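Local coordinates for putative cell adhesion protein (Bacteroides fragilis, PDB 4H40), which is a putative cell adhesion protein of the fimbrillin-like family and probably serves as a subunit of a distinct type of bacterial pilus, at residues T56-V61 / C92-N97; K124-N127 / F131-I134. All blocks are in the same frame, centred on the assembly; numbering follows the deposited sequence.

Strand 56-62 comes first along the chain; strands 74-79 and 88-94 follow, and 92-97, at the end of the latter, meets the start of strand 56-62, so that contact 1 closes a loop of 30 residues. The chain next passes through strand 113-121 and enters a long loop, where contact 2 closes a short loop, with three residues between its segments. The two closures thus follow in series, neither enclosing the other, with centres about 10 Å apart. They are stitched together directly: Arg58 NE bonds to Lys124 O at 2.8 Å, and Ala125 N probably bonds to Asp96 O at 2.9 Å. Together they tie the strands around 56-62 to the loop leading to strand 141-142.

Contact 1: residues T56-V61 / C92-N97; sequences TIRLVV and CEVDDN
Val94 reaches from the end of strand 88-94 toward strand 56-62, and its two methyls divide the work. CB is the fork. From it CG1, anti to the carbonyl carbon (chi1 -68°), runs to the methyl CG2 of Thr56 at 4.1 Å, an apolar contact in which the side chains point past each other. The other branch, CG2, meets Arg58 NH2 at 3.9 Å, approaching the guanidinium obliquely. A beta-branched valine suits this place because it can offer a methyl to each neighbour. Cys92 adds only a loose touch, its SG lying 4.4 Å from Thr56 CG2.

No hydrogen bond joins the segments; the polar ends of Thr56 and Arg58 have partners elsewhere. Thr56 OG1 bonds to Gly98 O and Ala123 N. Arg58 NH2 only rests against the Val94 methyl and bonds to Ala123 O, while NE bonds to Lys124 O and NH1 to Ser73 OG.

The axes of 56-61 and 92-94 lie 9.2 Å apart at closest, at 93°. Strands 56-62 and 88-94 are not paired directly: both flank strand 74-79, and their side chains meet across it, beside its Leu77 and Ala75, within the beta-rich fimbrillin-like fold. Strand 113-121 is the other antiparallel neighbour of 56-62.

Contact 2: residues K124-N127 / F131-I134; sequences KALN and FVNI
A compact turn within the loop between strands 113-121 and 141-142 brings the irregular segments 124-127 and 131-134 together at an oblique angle (117°), and polar bonds do most of the joining. At its closed end Asn127 N donates to Phe131 O at 2.7 Å, a nearly straight bond. The Asn127 side chain turns toward Phe131: with chi1 at 61°, CG sits between the backbone N and the carbonyl carbon, which brings OD1 within a weak hydrogen bond of Phe131 N (3.1 Å). OD1 also takes a weak bond from Lys129 N, inside the turn. The amide nitrogen, ND2, donates to Asn133 OD1 at 3.2 Å. That bond is straight at hydrogen and lies in the amide plane of Asn127, but it meets the Asn133 carbonyl from above its plane, the two amides being inclined at 60°. Asparagine suits position 127 because one short side chain offers an acceptor and a donor.

At the open end Lys124 reaches across, with a bend at chi3, until NZ bonds to Asn133 O at 2.8 Å; the same ammonium forms a salt bridge with Glu138. Its long methylene chain lets the charge reach both, while its CB packs 3.9 Å from Val132 CG1. That valine methyl also lies 3.4 Å from Ala125 O and more loosely near Leu126 CD2. On the other branch, Val132 CG2 sits over the centre of one face of the Phe131 ring, which stacks with Phe219 and also meets Trp221.

Asn127 thus ties the turn through its backbone N and through both ends of its side-chain amide, the OD1 bond being weak, and the Lys124 ammonium, shared between a carbonyl and a carboxylate, should add an electrostatic hold.

Contact 1: residues T56-V61 / C92-N97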
loop_
_atom_site.group_PDB
_atom_site.type_symbol
_atom_site.label_atom_id
_atom_site.label_comp_id
_atom_site.label_asym_id
_atom_site.label_seq_id
_atom_site.Cartn_x
_atom_site.Cartn_y
_atom_site.Cartn_z
ATOM N N THR B 56 -19.756 -3.220 -29.653
ATOM C CA THR B 56 -19.882 -4.219 -30.710
ATOM C C THR B 56 -19.455 -5.567 -30.189
ATOM O O THR B 56 -18.627 -5.639 -29.273
ATOM C CB THR B 56 -19.064 -3.850 -31.971
ATOM O OG1 THR B 56 -17.672 -3.768 -31.649
ATOM C CG2 THR B 56 -19.546 -2.570 -32.637
ATOM N N ILE B 57 -20.038 -6.635 -30.750
ATOM C CA ILE B 57 -19.663 -8.005 -30.422
ATOM C C ILE B 57 -19.342 -8.716 -31.721
ATOM O O ILE B 57 -19.986 -8.445 -32.726
ATOM C CB ILE B 57 -20.699 -8.802 -29.550
ATOM C CG1 ILE B 57 -21.970 -9.168 -30.293
ATOM C CG2 ILE B 57 -21.029 -8.136 -28.224
ATOM C CD1 ILE B 57 -22.081 -10.621 -30.495
ATOM N N ARG B 58 -18.338 -9.591 -31.712
ATOM C CA ARG B 58 -17.989 -10.465 -32.830
ATOM C C ARG B 58 -18.388 -11.899 -32.508
ATOM O O ARG B 58 -17.991 -12.445 -31.480
ATOM C CB ARG B 58 -16.495 -10.427 -33.195
ATOM C CG ARG B 58 -16.099 -11.550 -34.185
ATOM C CD ARG B 58 -14.709 -11.427 -34.765
ATOM N NE ARG B 58 -14.491 -10.120 -35.383
ATOM C CZ ARG B 58 -14.761 -9.816 -36.648
ATOM N NH1 ARG B 58 -15.246 -10.736 -37.471
ATOM N NH2 ARG B 58 -14.536 -8.593 -37.102
ATOM N N LEU B 59 -19.128 -12.512 -33.406
ATOM C CA LEU B 59 -19.515 -13.899 -33.276
ATOM C C LEU B 59 -18.522 -14.702 -34.111
ATOM O O LEU B 59 -18.438 -14.467 -35.312
ATOM C CB LEU B 59 -20.971 -14.037 -33.758
ATOM C CG LEU B 59 -21.746 -15.304 -33.431
ATOM C CD1 LEU B 59 -22.061 -15.399 -31.963
ATOM C CD2 LEU B 59 -23.046 -15.297 -34.167
ATOM N N VAL B 60 -17.678 -15.536 -33.449
ATOM C CA VAL B 60 -16.636 -16.400 -34.046
ATOM C C VAL B 60 -17.225 -17.812 -34.119
ATOM O O VAL B 60 -17.584 -18.373 -33.074
ATOM C CB VAL B 60 -15.278 -16.382 -33.260
ATOM C CG1 VAL B 60 -14.187 -17.158 -34.003
ATOM C CG2 VAL B 60 -14.810 -14.962 -32.939
ATOM N N VAL B 61 -17.357 -18.367 -35.345
ATOM C CA VAL B 61 -17.952 -19.685 -35.561
ATOM C C VAL B 61 -16.875 -20.728 -35.892
ATOM O O VAL B 61 -15.928 -20.440 -36.623
ATOM C CB VAL B 61 -19.059 -19.631 -36.643
ATOM C CG1 VAL B 61 -19.610 -21.015 -36.972
ATOM C CG2 VAL B 61 -20.192 -18.713 -36.207
ATOM N N CYS B 92 -23.762 -5.491 -38.268
ATOM C CA CYS B 92 -23.022 -4.308 -38.687
ATOM C C CYS B 92 -21.701 -4.709 -39.349
ATOM O O CYS B 92 -21.366 -5.897 -39.420
ATOM C CB CYS B 92 -22.800 -3.359 -37.505
ATOM S SG CYS B 92 -21.677 -3.988 -36.226
ATOM N N GLU B 93 -20.987 -3.710 -39.882
ATOM C CA GLU B 93 -19.676 -3.874 -40.502
ATOM C C GLU B 93 -18.691 -3.075 -39.678
ATOM O O GLU B 93 -18.983 -1.930 -39.313
ATOM C CB GLU B 93 -19.689 -3.446 -41.974
ATOM C CG GLU B 93 -20.463 -4.394 -42.882
ATOM C CD GLU B 93 -19.961 -5.825 -42.977
ATOM O OE1 GLU B 93 -18.727 -6.043 -42.955
ATOM O OE2 GLU B 93 -20.813 -6.732 -43.100
ATOM N N VAL B 94 -17.566 -3.701 -39.302
ATOM C CA VAL B 94 -16.589 -3.037 -38.440
ATOM C C VAL B 94 -15.187 -3.037 -39.047
ATOM O O VAL B 94 -14.903 -3.792 -39.990
ATOM C CB VAL B 94 -16.555 -3.640 -37.006
ATOM C CG1 VAL B 94 -17.842 -3.337 -36.237
ATOM C CG2 VAL B 94 -16.248 -5.139 -37.020
ATOM N N ASP B 95 -14.313 -2.182 -38.473
ATOM C CA ASP B 95 -12.896 -2.120 -38.805
ATOM C C ASP B 95 -12.181 -3.212 -37.970
ATOM O O ASP B 95 -12.832 -3.893 -37.165
ATOM C CB ASP B 95 -12.324 -0.695 -38.562
ATOM C CG ASP B 95 -12.258 -0.170 -37.122
ATOM O OD1 ASP B 95 -12.584 -0.936 -36.186
ATOM O OD2 ASP B 95 -11.865 1.006 -36.933
ATOM N N ASP B 96 -10.857 -3.367 -38.118
ATOM C CA ASP B 96 -10.117 -4.395 -37.379
ATOM C C ASP B 96 -10.120 -4.153 -35.851
ATOM O O ASP B 96 -9.892 -5.093 -35.092
ATOM C CB ASP B 96 -8.680 -4.541 -37.923
ATOM C CG ASP B 96 -8.573 -5.240 -39.275
ATOM O OD1 ASP B 96 -9.635 -5.640 -39.837
ATOM O OD2 ASP B 96 -7.431 -5.424 -39.760
ATOM N N ASN B 97 -10.458 -2.932 -35.406
ATOM C CA ASN B 97 -10.510 -2.587 -33.987
ATOM C C ASN B 97 -11.917 -2.738 -33.397
ATOM O O ASN B 97 -12.097 -2.516 -32.202
ATOM C CB ASN B 97 -9.984 -1.170 -33.777
ATOM C CG ASN B 97 -8.497 -1.059 -34.026
ATOM O OD1 ASN B 97 -8.049 -0.300 -34.894
ATOM N ND2 ASN B 97 -7.695 -1.856 -33.312
#

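Contact 2: residues K124-N127 / F131-I134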
loop_
_atom_site.group_PDB
_atom_site.type_symbol
_atom_site.label_atom_id
_atom_site.label_comp_id
_atom_site.label_asym_id
_atom_site.label_seq_id
_atom_site.Cartn_x
_atom_site.Cartn_y
_atom_site.Cartn_z
ATOM N N LYS B 124 -13.250 -6.964 -32.564
ATOM C CA LYS B 124 -11.894 -6.907 -33.115
ATOM C C LYS B 124 -11.666 -8.046 -34.110
ATOM O O LYS B 124 -12.275 -9.109 -33.982
ATOM C CB LYS B 124 -10.827 -6.946 -31.998
ATOM C CG LYS B 124 -10.768 -5.682 -31.156
ATOM C CD LYS B 124 -9.513 -5.662 -30.282
ATOM C CE LYS B 124 -8.733 -4.395 -30.510
ATOM N NZ LYS B 124 -7.323 -4.543 -30.078
ATOM N N ALA B 125 -10.803 -7.814 -35.113
ATOM C CA ALA B 125 -10.482 -8.809 -36.133
ATOM C C ALA B 125 -9.561 -9.905 -35.579
ATOM O O ALA B 125 -8.687 -9.636 -34.747
ATOM C CB ALA B 125 -9.833 -8.136 -37.324
ATOM N N LEU B 126 -9.776 -11.144 -36.030
ATOM C CA LEU B 126 -8.965 -12.277 -35.602
ATOM C C LEU B 126 -7.626 -12.243 -36.304
ATOM O O LEU B 126 -7.564 -11.932 -37.496
ATOM C CB LEU B 126 -9.663 -13.622 -35.862
ATOM C CG LEU B 126 -11.017 -13.836 -35.200
ATOM C CD1 LEU B 126 -11.800 -14.906 -35.912
ATOM C CD2 LEU B 126 -10.878 -14.153 -33.736
ATOM N N ASN B 127 -6.549 -12.550 -35.572
ATOM C CA ASN B 127 -5.207 -12.595 -36.135
ATOM C C ASN B 127 -4.934 -13.999 -36.726
ATOM O O ASN B 127 -5.836 -14.847 -36.748
ATOM C CB ASN B 127 -4.158 -12.181 -35.084
ATOM C CG ASN B 127 -4.063 -13.034 -33.837
ATOM O OD1 ASN B 127 -4.470 -14.198 -33.791
ATOM N ND2 ASN B 127 -3.459 -12.485 -32.801
ATOM N N PHE B 131 -6.739 -15.764 -32.452
ATOM C CA PHE B 131 -7.153 -14.873 -31.362
ATOM C C PHE B 131 -7.152 -13.425 -31.893
ATOM O O PHE B 131 -7.228 -13.220 -33.099
ATOM C CB PHE B 131 -6.278 -15.038 -30.088
ATOM C CG PHE B 131 -6.800 -14.363 -28.810
ATOM C CD1 PHE B 131 -8.147 -14.453 -28.443
ATOM C CD2 PHE B 131 -5.941 -13.660 -27.972
ATOM C CE1 PHE B 131 -8.615 -13.859 -27.258
ATOM C CE2 PHE B 131 -6.416 -13.070 -26.788
ATOM C CZ PHE B 131 -7.746 -13.185 -26.434
ATOM N N VAL B 132 -7.109 -12.436 -31.000
ATOM C CA VAL B 132 -7.095 -11.024 -31.346
ATOM C C VAL B 132 -5.810 -10.391 -30.820
ATOM O O VAL B 132 -5.234 -10.869 -29.842
ATOM C CB VAL B 132 -8.362 -10.280 -30.818
ATOM C CG1 VAL B 132 -9.607 -10.672 -31.604
ATOM C CG2 VAL B 132 -8.574 -10.502 -29.328
ATOM N N ASN B 133 -5.374 -9.310 -31.475
ATOM C CA ASN B 133 -4.239 -8.504 -31.041
ATOM C C ASN B 133 -4.731 -7.585 -29.901
ATOM O O ASN B 133 -5.687 -6.822 -30.089
ATOM C CB ASN B 133 -3.675 -7.689 -32.226
ATOM C CG ASN B 133 -3.027 -8.500 -33.325
ATOM O OD1 ASN B 133 -2.340 -9.493 -33.085
ATOM N ND2 ASN B 133 -3.195 -8.069 -34.572
ATOM N N ILE B 134 -4.129 -7.705 -28.703
ATOM C CA ILE B 134 -4.552 -6.889 -27.559
ATOM C C ILE B 134 -3.333 -6.424 -26.782
ATOM O O ILE B 134 -2.492 -7.246 -26.407
ATOM C CB ILE B 134 -5.622 -7.586 -26.653
ATOM C CG1 ILE B 134 -5.858 -6.809 -25.355
ATOM C CG2 ILE B 134 -5.308 -9.049 -26.364
ATOM C CD1 ILE B 134 -7.243 -6.608 -25.018
#